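Side-chain contacts in amine Dehydrogenase (Pseudomonas putida, PDB 1JMX), which probably forms the beta-propeller subunit of a quinohemoprotein that oxidises primary amines and hands the electrons on through heme c: residues Ser84-Pro87 with Gly88-Gly91; Thr113-Asn117 with Asp118-Val122; Ala164-Asp167 with Ile168-Met171; Ala181-Leu184 with Arg185-Arg189. All coordinates share one frame; numbering follows the deposited sequence.

Contact 1 (Ser84-Pro87 with Gly88-Gly91); sequences SSVP and GEVG
One face of the Glu89 carboxylate carries the CG1 methyl of Val86, which sits 3.8 Å from Glu89 CD and almost equally far from both carboxylate oxygens, about 3.5 Å above the carboxylate plane. The two side chains run side by side and point the same way. Val86 holds CG1 anti to its own nitrogen (chi1 177°), and this rotation sends that branch under the acid. The carboxylate oxygens have polar partners: OE2 makes a salt bridge to Lys123 and OE1 one to Arg126, while a water 3.1 Å from Glu89 OE2 donates to it. The same water donates to Pro87 O at 2.8 Å, tying the acid to the bend of the chain. That bend is a type II beta turn from Val86 to Glu89, delivering the loop after strand 76-82 into strand 89-99. Its third residue, Gly88, has the positive phi (73°) expected there. The closing bond, Glu89 N to Val86 O, is long at 3.3 Å and tilted from the carbonyl plane. Ahead of the turn, the Ser84 hydroxyl takes a bond from the strand: Gly91 N donates to Ser84 OG at 2.9 Å in a nearly straight bond (174° at hydrogen). Ser84 OG in turn donates to a second water at 2.6 Å, which passes a hydrogen back to Gly91 O over 2.8 Å.

Contact 2 (Thr113-Asn117 with Asp118-Val122); sequences TQRLN and DHYVV. With HEC (heme c), chain F.
Gln114 N reaches Val121 O over 2.8 Å, and Val121 N returns a bond of 3.0 Å to Gln114 O; this reciprocal pair, with Leu116 N donating to His119 O nearer the bend, defines an antiparallel hairpin between strands 105-115 and 120-122. On the face shared by Thr113, Arg115 and Tyr120, the extended Arg115 chain lies along the tyrosine. Its CG stands 4.0 Å from the Tyr120 ring centroid in a CH-pi contact, and the guanidinium plane is only 17° from the ring plane, with Tyr120 OH 3.7 Å above the guanidinium centre. The opposite face of the ring meets CBD of a heme propionate arm, and Tyr120 OH is hydrogen-bonded to Gln129 of the amine dehydrogenase chain. Near the bend, His119 has CG between its backbone N and carbonyl carbon (chi1 71°), folding the imidazole back until Leu116 lies over one face, with Leu116 CD1 3.7 Å from His119 CE1. In the imidazole plane, His119 ND1 donates to Asp118 OD1 at 2.8 Å, meeting that oxygen from 40° above the carboxylate plane. Asp118 OD2 is bound by Ser25 of the amine dehydrogenase chain. The bend itself abuts the heme, Asn117 O lying 3.2 Å from heme CMD. The His119-Asp118 bond probably limits the imidazole's rotation and may favour positive charge on it, while the hairpin meets the heme chiefly through backbone atoms in van der Waals contact.

Contact 3 (Ala164-Asp167 with Ile168-Met171); sequences AGPD and IYKM
Asp167 O lies over one face of the Tyr169 ring, 3.3 Å from Tyr169 CE1 and displaced toward the rim. The phenol end of the same ring leans across the proline, with Pro166 CD 3.5 Å from Tyr169 OH. Separately, Ile168 CG1 sits beside the backbone N (chi1 -55°) and a second bend at chi2 (-58°) brings CD1 back to Ala164, 3.8 Å from Ala164 CB. One shell out, the carbonyl above the ring is fixed by Gly165 N, which donates to Asp167 O at 3.0 Å. The phenol is tied to the acid by a water 3.1 Å from Tyr169 OH, in the plane of the ring at its edge; this water donates to Asp167 OD2 at 2.8 Å. The carboxylate is anchored in turn by Leu184 N at OD1 and Asn186 ND2 at OD2, and Tyr178 meets Tyr169 edge-to-face. Ala164 and Ile168 form an antiparallel, non-hydrogen-bonded pair, leaving just three residues to reverse the chain. The arrangement is a tight beta-hairpin connection between strands 161-164 and 168-171, the two inner strands of a four-stranded antiparallel sheet of the kind that makes a propeller blade.

Contact 4 (Ala181-Leu184 with Arg185-Arg189); sequences ALPL and RNWNR
Trp187 N donates to Leu184 O, the hydrogen bond linking the two ranges directly, 3.0 Å long. Its C=O...N angle is only 111°, with the donor 69° out of the carbonyl plane, so the oxygen is approached from above rather than through a lone pair. Two weaker bonds follow: Asn188 ND2 to Asn186 O at 3.1 Å, and Arg189 N to Trp187 O across an inverse gamma turn centred on Asn188. In van der Waals contacts, Trp187 CB abuts two successive carbonyl oxygens, 3.0 Å from Leu184 O and 3.2 Å from Pro183 O. With Trp187 CG anti to the backbone N (chi1 -172°), the indole starts obliquely against Pro183 O, Trp187 CG 3.5 Å from it, and its far end leads away; one of its faces is overlain by Arg189 CD. Pro183 O is buried here without a hydrogen-bonding partner, whereas Pro183 CB packs at 4.3 Å against Trp187 CB. The backbone path behind these contacts is a type I beta turn from Leu184 to Trp187, just beyond a classic beta bulge in which Ala181 and Leu182 both face Ile168 on the neighbouring strand. Here the chain quits strand 178-182, the outer strand of its sheet. The charged ends are paired outside the two ranges: Arg185 forms a salt bridge to Asp143 of the amine dehydrogenase chain and is hydrogen-bonded to Gln149, while Arg189 forms a salt bridge to Glu249 and a cation-pi contact with Tyr192.

How the contacts relate
The four contacts fall into two touching pairs. Contacts 1 and 2, with centres 11 Å apart, lie on neighbouring strands 89-99 and 105-115, joined by a probable hydrogen bond of 2.8 Å from Val90 N to Thr113 O. Contacts 3 and 4, centres 10 Å apart, are likewise joined through strands 168-171 and 178-182, where Ala181 N lies 2.7 Å from Ile168 O. Between the pairs nothing touches: contact 2 stays about 14 Å from contacts 3 and 4 at the nearest atoms. Contact 2 alone supplies heme c pocket residues; in contact 1 the Val90 side chain is about 11 Å from the heme. Contacts 2 and 4 both meet the amine dehydrogenase chain, with centres 34 Å apart.

Contact 1 (Ser84-Pro87 with Gly88-Gly91)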
# COMPACT_ATOMS: atom_id res chain seq x y z
N SER B 84 -7.95 -21.38 -19.05
CA SER B 84 -7.93 -20.41 -20.14
C SER B 84 -8.14 -21.09 -21.49
O SER B 84 -7.30 -20.97 -22.38
CB SER B 84 -6.60 -19.66 -20.17
OG SER B 84 -6.39 -18.97 -18.97
N SER B 85 -9.27 -21.78 -21.64
CA SER B 85 -9.57 -22.49 -22.88
C SER B 85 -10.22 -21.63 -23.95
O SER B 85 -10.25 -22.02 -25.12
CB SER B 85 -10.43 -23.72 -22.60
OG SER B 85 -11.65 -23.34 -21.99
N VAL B 86 -10.76 -20.48 -23.57
CA VAL B 86 -11.38 -19.57 -24.54
C VAL B 86 -10.28 -18.72 -25.17
O VAL B 86 -9.50 -18.08 -24.46
CB VAL B 86 -12.45 -18.67 -23.87
CG1 VAL B 86 -13.03 -17.69 -24.88
CG2 VAL B 86 -13.54 -19.53 -23.27
N PRO B 87 -10.20 -18.70 -26.52
CA PRO B 87 -9.20 -17.95 -27.28
C PRO B 87 -9.12 -16.47 -26.91
O PRO B 87 -10.14 -15.79 -26.84
CB PRO B 87 -9.68 -18.12 -28.73
CG PRO B 87 -10.36 -19.43 -28.71
CD PRO B 87 -11.14 -19.38 -27.43
N GLY B 88 -7.89 -15.98 -26.69
CA GLY B 88 -7.67 -14.58 -26.37
C GLY B 88 -8.06 -14.10 -24.98
O GLY B 88 -8.11 -12.89 -24.73
N GLU B 89 -8.33 -15.04 -24.07
CA GLU B 89 -8.72 -14.71 -22.71
C GLU B 89 -7.86 -15.42 -21.68
O GLU B 89 -7.39 -16.53 -21.91
CB GLU B 89 -10.20 -15.07 -22.46
CG GLU B 89 -11.19 -14.03 -22.96
CD GLU B 89 -12.64 -14.51 -22.92
OE1 GLU B 89 -13.01 -15.29 -22.02
OE2 GLU B 89 -13.41 -14.09 -23.80
N VAL B 90 -7.61 -14.74 -20.57
CA VAL B 90 -6.84 -15.30 -19.47
C VAL B 90 -7.83 -15.53 -18.33
O VAL B 90 -8.53 -14.61 -17.90
CB VAL B 90 -5.71 -14.34 -19.00
CG1 VAL B 90 -4.93 -14.96 -17.85
CG2 VAL B 90 -4.77 -14.04 -20.16
N GLY B 91 -7.93 -16.78 -17.88
CA GLY B 91 -8.85 -17.13 -16.82
C GLY B 91 -8.23 -17.39 -15.46
O GLY B 91 -7.27 -18.15 -15.33
O HOH W 1 -5.61 -19.98 -16.75
O HOH W 2 -11.44 -13.39 -26.10

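Contact 2 (Thr113-Asn117 with Asp118-Val122)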
# COMPACT_ATOMS: atom_id res chain seq x y z
N THR B 113 -10.30 -12.50 -18.51
CA THR B 113 -9.97 -11.18 -19.01
C THR B 113 -9.44 -11.32 -20.42
O THR B 113 -8.50 -12.07 -20.68
CB THR B 113 -8.90 -10.48 -18.16
OG1 THR B 113 -9.34 -10.40 -16.80
CG2 THR B 113 -8.64 -9.07 -18.68
N GLN B 114 -10.06 -10.61 -21.34
CA GLN B 114 -9.63 -10.63 -22.71
C GLN B 114 -8.45 -9.66 -22.81
O GLN B 114 -8.60 -8.47 -22.51
CB GLN B 114 -10.78 -10.19 -23.60
CG GLN B 114 -10.53 -10.32 -25.08
CD GLN B 114 -11.71 -9.85 -25.89
OE1 GLN B 114 -12.15 -8.71 -25.75
NE2 GLN B 114 -12.25 -10.73 -26.73
N ARG B 115 -7.27 -10.17 -23.12
CA ARG B 115 -6.09 -9.32 -23.25
C ARG B 115 -5.75 -9.06 -24.71
O ARG B 115 -5.31 -9.96 -25.43
CB ARG B 115 -4.88 -9.94 -22.56
CG ARG B 115 -4.97 -9.92 -21.06
CD ARG B 115 -3.71 -10.47 -20.44
NE ARG B 115 -3.75 -10.32 -18.98
CZ ARG B 115 -2.74 -10.61 -18.17
NH1 ARG B 115 -1.60 -11.07 -18.66
NH2 ARG B 115 -2.86 -10.40 -16.86
N LEU B 116 -6.01 -7.83 -25.15
CA LEU B 116 -5.73 -7.43 -26.52
C LEU B 116 -4.41 -6.66 -26.59
O LEU B 116 -3.75 -6.46 -25.57
CB LEU B 116 -6.90 -6.61 -27.10
CG LEU B 116 -8.24 -7.35 -27.13
CD1 LEU B 116 -9.27 -6.63 -27.98
CD2 LEU B 116 -8.01 -8.73 -27.70
N ASN B 117 -4.03 -6.27 -27.79
CA ASN B 117 -2.78 -5.56 -28.03
C ASN B 117 -2.54 -4.29 -27.22
O ASN B 117 -1.43 -4.08 -26.71
CB ASN B 117 -2.63 -5.26 -29.52
CG ASN B 117 -3.83 -4.52 -30.09
OD1 ASN B 117 -4.95 -5.03 -30.06
ND2 ASN B 117 -3.59 -3.32 -30.59
N ASP B 118 -3.57 -3.47 -27.06
CA ASP B 118 -3.44 -2.20 -26.34
C ASP B 118 -4.43 -1.93 -25.21
O ASP B 118 -4.54 -0.80 -24.73
CB ASP B 118 -3.49 -1.04 -27.35
CG ASP B 118 -4.85 -0.90 -28.02
OD1 ASP B 118 -5.67 -1.82 -27.93
OD2 ASP B 118 -5.10 0.15 -28.65
N HIS B 119 -5.18 -2.95 -24.79
CA HIS B 119 -6.14 -2.80 -23.70
C HIS B 119 -6.70 -4.13 -23.21
O HIS B 119 -6.51 -5.16 -23.85
CB HIS B 119 -7.29 -1.85 -24.11
CG HIS B 119 -8.24 -2.44 -25.11
ND1 HIS B 119 -7.95 -2.49 -26.46
CD2 HIS B 119 -9.46 -3.00 -24.97
CE1 HIS B 119 -8.95 -3.07 -27.10
NE2 HIS B 119 -9.88 -3.39 -26.22
N TYR B 120 -7.33 -4.11 -22.04
CA TYR B 120 -7.94 -5.29 -21.45
C TYR B 120 -9.44 -5.08 -21.43
O TYR B 120 -9.93 -3.95 -21.41
CB TYR B 120 -7.52 -5.50 -20.00
CG TYR B 120 -6.09 -5.91 -19.75
CD1 TYR B 120 -5.67 -6.22 -18.45
CD2 TYR B 120 -5.15 -5.96 -20.78
CE1 TYR B 120 -4.36 -6.56 -18.18
CE2 TYR B 120 -3.82 -6.31 -20.52
CZ TYR B 120 -3.44 -6.61 -19.21
OH TYR B 120 -2.15 -6.94 -18.93
N VAL B 121 -10.17 -6.19 -21.42
CA VAL B 121 -11.61 -6.16 -21.35
C VAL B 121 -11.99 -7.27 -20.40
O VAL B 121 -11.69 -8.43 -20.65
CB VAL B 121 -12.30 -6.39 -22.72
CG1 VAL B 121 -13.81 -6.29 -22.57
CG2 VAL B 121 -11.83 -5.37 -23.74
N VAL B 122 -12.56 -6.90 -19.26
CA VAL B 122 -12.98 -7.89 -18.28
C VAL B 122 -14.30 -8.47 -18.78
O VAL B 122 -15.18 -7.75 -19.23
CB VAL B 122 -13.15 -7.26 -16.87
CG1 VAL B 122 -13.51 -8.32 -15.85
CG2 VAL B 122 -11.87 -6.57 -16.45
FE HEC F . 1.58 0.21 -24.14
CHA HEC F . -1.38 0.37 -22.54
CHB HEC F . 2.05 3.52 -23.63
CHC HEC F . 4.57 0.04 -25.78
CHD HEC F . 1.11 -3.15 -24.67
NA HEC F . 0.55 1.64 -23.27
C1A HEC F . -0.66 1.55 -22.65
C2A HEC F . -1.09 2.84 -22.14
C3A HEC F . -0.13 3.71 -22.45
C4A HEC F . 0.90 2.97 -23.15
CMA HEC F . -0.12 5.19 -22.12
CAA HEC F . -2.38 3.11 -21.40
CBA HEC F . -2.12 3.09 -19.91
CGA HEC F . -3.36 3.35 -19.08
O1A HEC F . -4.45 3.55 -19.64
O2A HEC F . -3.23 3.35 -17.84
NB HEC F . 3.00 1.49 -24.60
C1B HEC F . 3.04 2.86 -24.31
C2B HEC F . 4.21 3.51 -24.80
C3B HEC F . 4.92 2.52 -25.43
C4B HEC F . 4.18 1.28 -25.29
CMB HEC F . 4.56 5.00 -24.66
CAB HEC F . 6.25 2.77 -26.12
CBB HEC F . 7.54 2.76 -25.30
NC HEC F . 2.62 -1.24 -25.02
C1C HEC F . 3.85 -1.13 -25.66
C2C HEC F . 4.29 -2.40 -26.19
C3C HEC F . 3.34 -3.28 -25.90
C4C HEC F . 2.29 -2.57 -25.16
CMC HEC F . 5.60 -2.64 -26.94
CAC HEC F . 3.27 -4.69 -26.49
CBC HEC F . 4.00 -5.86 -25.85
ND HEC F . 0.17 -1.12 -23.70
C1D HEC F . 0.12 -2.47 -23.98
C2D HEC F . -1.11 -3.08 -23.46
C3D HEC F . -1.79 -2.06 -22.87
C4D HEC F . -1.00 -0.88 -23.02
CMD HEC F . -1.53 -4.55 -23.58
CAD HEC F . -3.14 -2.10 -22.16
CBD HEC F . -3.11 -2.51 -20.69
CGD HEC F . -2.24 -1.62 -19.84
O1D HEC F . -1.16 -2.06 -19.43
O2D HEC F . -2.63 -0.48 -19.56

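Contact 3 (Ala164-Asp167 with Ile168-Met171)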
# COMPACT_ATOMS: atom_id res chain seq x y z
N ALA B 164 -20.25 -19.58 -2.84
CA ALA B 164 -20.09 -18.38 -2.03
C ALA B 164 -19.83 -17.20 -2.96
O ALA B 164 -18.87 -17.19 -3.72
CB ALA B 164 -18.94 -18.56 -1.04
N GLY B 165 -20.74 -16.23 -2.93
CA GLY B 165 -20.61 -15.03 -3.74
C GLY B 165 -21.22 -13.91 -2.92
O GLY B 165 -21.13 -13.97 -1.70
N PRO B 166 -21.80 -12.87 -3.54
CA PRO B 166 -22.41 -11.79 -2.75
C PRO B 166 -23.38 -12.43 -1.75
O PRO B 166 -23.52 -11.97 -0.63
CB PRO B 166 -23.15 -10.97 -3.81
CG PRO B 166 -22.21 -11.09 -4.99
CD PRO B 166 -21.84 -12.57 -4.98
N ASP B 167 -24.02 -13.51 -2.20
CA ASP B 167 -24.92 -14.33 -1.40
C ASP B 167 -24.45 -15.77 -1.63
O ASP B 167 -23.67 -16.03 -2.55
CB ASP B 167 -26.37 -14.21 -1.89
CG ASP B 167 -27.00 -12.86 -1.57
OD1 ASP B 167 -26.77 -12.30 -0.47
OD2 ASP B 167 -27.77 -12.37 -2.42
N ILE B 168 -24.85 -16.69 -0.76
CA ILE B 168 -24.49 -18.09 -0.95
C ILE B 168 -25.59 -18.64 -1.85
O ILE B 168 -26.78 -18.43 -1.59
CB ILE B 168 -24.46 -18.87 0.38
CG1 ILE B 168 -23.53 -18.18 1.38
CG2 ILE B 168 -23.99 -20.32 0.14
CD1 ILE B 168 -22.13 -18.01 0.89
N TYR B 169 -25.19 -19.30 -2.94
CA TYR B 169 -26.12 -19.87 -3.89
C TYR B 169 -26.09 -21.39 -3.88
O TYR B 169 -25.13 -22.00 -3.46
CB TYR B 169 -25.78 -19.41 -5.31
CG TYR B 169 -25.56 -17.93 -5.44
CD1 TYR B 169 -24.29 -17.43 -5.68
CD2 TYR B 169 -26.62 -17.04 -5.34
CE1 TYR B 169 -24.08 -16.07 -5.82
CE2 TYR B 169 -26.42 -15.68 -5.48
CZ TYR B 169 -25.15 -15.20 -5.72
OH TYR B 169 -24.94 -13.86 -5.89
N LYS B 170 -27.20 -21.97 -4.32
CA LYS B 170 -27.34 -23.41 -4.43
C LYS B 170 -27.50 -23.58 -5.93
O LYS B 170 -28.46 -23.10 -6.52
CB LYS B 170 -28.59 -23.87 -3.70
CG LYS B 170 -28.79 -25.37 -3.70
CD LYS B 170 -30.07 -25.72 -2.98
CE LYS B 170 -30.37 -27.20 -3.09
NZ LYS B 170 -29.24 -27.99 -2.53
N MET B 171 -26.54 -24.26 -6.55
CA MET B 171 -26.57 -24.41 -7.99
C MET B 171 -26.66 -25.83 -8.54
O MET B 171 -26.04 -26.75 -8.02
CB MET B 171 -25.35 -23.70 -8.59
CG MET B 171 -25.22 -23.78 -10.09
SD MET B 171 -23.79 -22.87 -10.62
CE MET B 171 -24.35 -22.26 -12.17
O HOH W 3 -26.96 -11.72 -5.07

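Contact 4 (Ala181-Leu184 with Arg185-Arg189)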
# COMPACT_ATOMS: atom_id res chain seq x y z
N ALA B 181 -29.21 -19.60 -1.43
CA ALA B 181 -29.33 -20.56 -0.35
C ALA B 181 -29.22 -19.86 1.01
O ALA B 181 -29.85 -20.27 2.00
CB ALA B 181 -28.26 -21.64 -0.47
N LEU B 182 -28.45 -18.78 1.04
CA LEU B 182 -28.23 -18.05 2.27
C LEU B 182 -27.83 -16.62 1.91
O LEU B 182 -26.75 -16.39 1.37
CB LEU B 182 -27.13 -18.76 3.08
CG LEU B 182 -26.84 -18.53 4.57
CD1 LEU B 182 -25.95 -19.66 5.06
CD2 LEU B 182 -26.17 -17.19 4.83
N PRO B 183 -28.73 -15.65 2.16
CA PRO B 183 -28.45 -14.24 1.86
C PRO B 183 -27.43 -13.61 2.79
O PRO B 183 -27.51 -13.76 4.01
CB PRO B 183 -29.82 -13.59 2.00
CG PRO B 183 -30.47 -14.41 3.05
CD PRO B 183 -30.11 -15.82 2.65
N LEU B 184 -26.40 -13.01 2.20
CA LEU B 184 -25.35 -12.33 2.95
C LEU B 184 -25.50 -10.85 2.63
O LEU B 184 -26.04 -10.08 3.43
CB LEU B 184 -23.96 -12.83 2.55
CG LEU B 184 -23.60 -14.26 2.95
CD1 LEU B 184 -22.26 -14.62 2.36
CD2 LEU B 184 -23.57 -14.38 4.47
N ARG B 185 -25.11 -10.46 1.42
CA ARG B 185 -25.22 -9.07 1.02
C ARG B 185 -26.67 -8.62 1.04
O ARG B 185 -26.98 -7.50 1.46
CB ARG B 185 -24.63 -8.83 -0.37
CG ARG B 185 -24.48 -7.33 -0.64
CD ARG B 185 -23.92 -7.02 -1.99
NE ARG B 185 -22.57 -7.52 -2.17
CZ ARG B 185 -21.86 -7.33 -3.28
NH1 ARG B 185 -22.39 -6.66 -4.28
NH2 ARG B 185 -20.65 -7.84 -3.40
N ASN B 186 -27.57 -9.49 0.60
CA ASN B 186 -28.99 -9.15 0.59
C ASN B 186 -29.74 -9.69 1.81
O ASN B 186 -30.94 -9.93 1.76
CB ASN B 186 -29.63 -9.59 -0.72
CG ASN B 186 -29.02 -8.89 -1.91
OD1 ASN B 186 -29.33 -7.72 -2.18
ND2 ASN B 186 -28.10 -9.56 -2.59
N TRP B 187 -29.00 -9.89 2.90
CA TRP B 187 -29.57 -10.34 4.16
C TRP B 187 -30.09 -9.05 4.77
O TRP B 187 -29.33 -8.30 5.39
CB TRP B 187 -28.47 -10.92 5.05
CG TRP B 187 -28.93 -11.61 6.31
CD1 TRP B 187 -30.21 -11.87 6.69
CD2 TRP B 187 -28.09 -12.18 7.32
NE1 TRP B 187 -30.23 -12.57 7.87
CE2 TRP B 187 -28.93 -12.77 8.28
CE3 TRP B 187 -26.70 -12.24 7.51
CZ2 TRP B 187 -28.44 -13.43 9.42
CZ3 TRP B 187 -26.21 -12.89 8.63
CH2 TRP B 187 -27.08 -13.48 9.57
N ASN B 188 -31.36 -8.74 4.53
CA ASN B 188 -31.94 -7.51 5.06
C ASN B 188 -32.37 -7.69 6.52
O ASN B 188 -33.56 -7.68 6.84
CB ASN B 188 -33.11 -7.06 4.18
CG ASN B 188 -32.64 -6.41 2.89
OD1 ASN B 188 -32.42 -5.19 2.84
ND2 ASN B 188 -32.47 -7.23 1.84
N ARG B 189 -31.37 -7.87 7.37
CA ARG B 189 -31.56 -8.09 8.79
C ARG B 189 -31.58 -6.73 9.51
O ARG B 189 -30.55 -6.07 9.62
CB ARG B 189 -30.39 -8.93 9.28
CG ARG B 189 -30.52 -9.48 10.66
CD ARG B 189 -29.22 -10.15 11.02
NE ARG B 189 -29.27 -10.79 12.32
CZ ARG B 189 -28.21 -11.35 12.89
NH1 ARG B 189 -27.03 -11.35 12.27
NH2 ARG B 189 -28.33 -11.91 14.09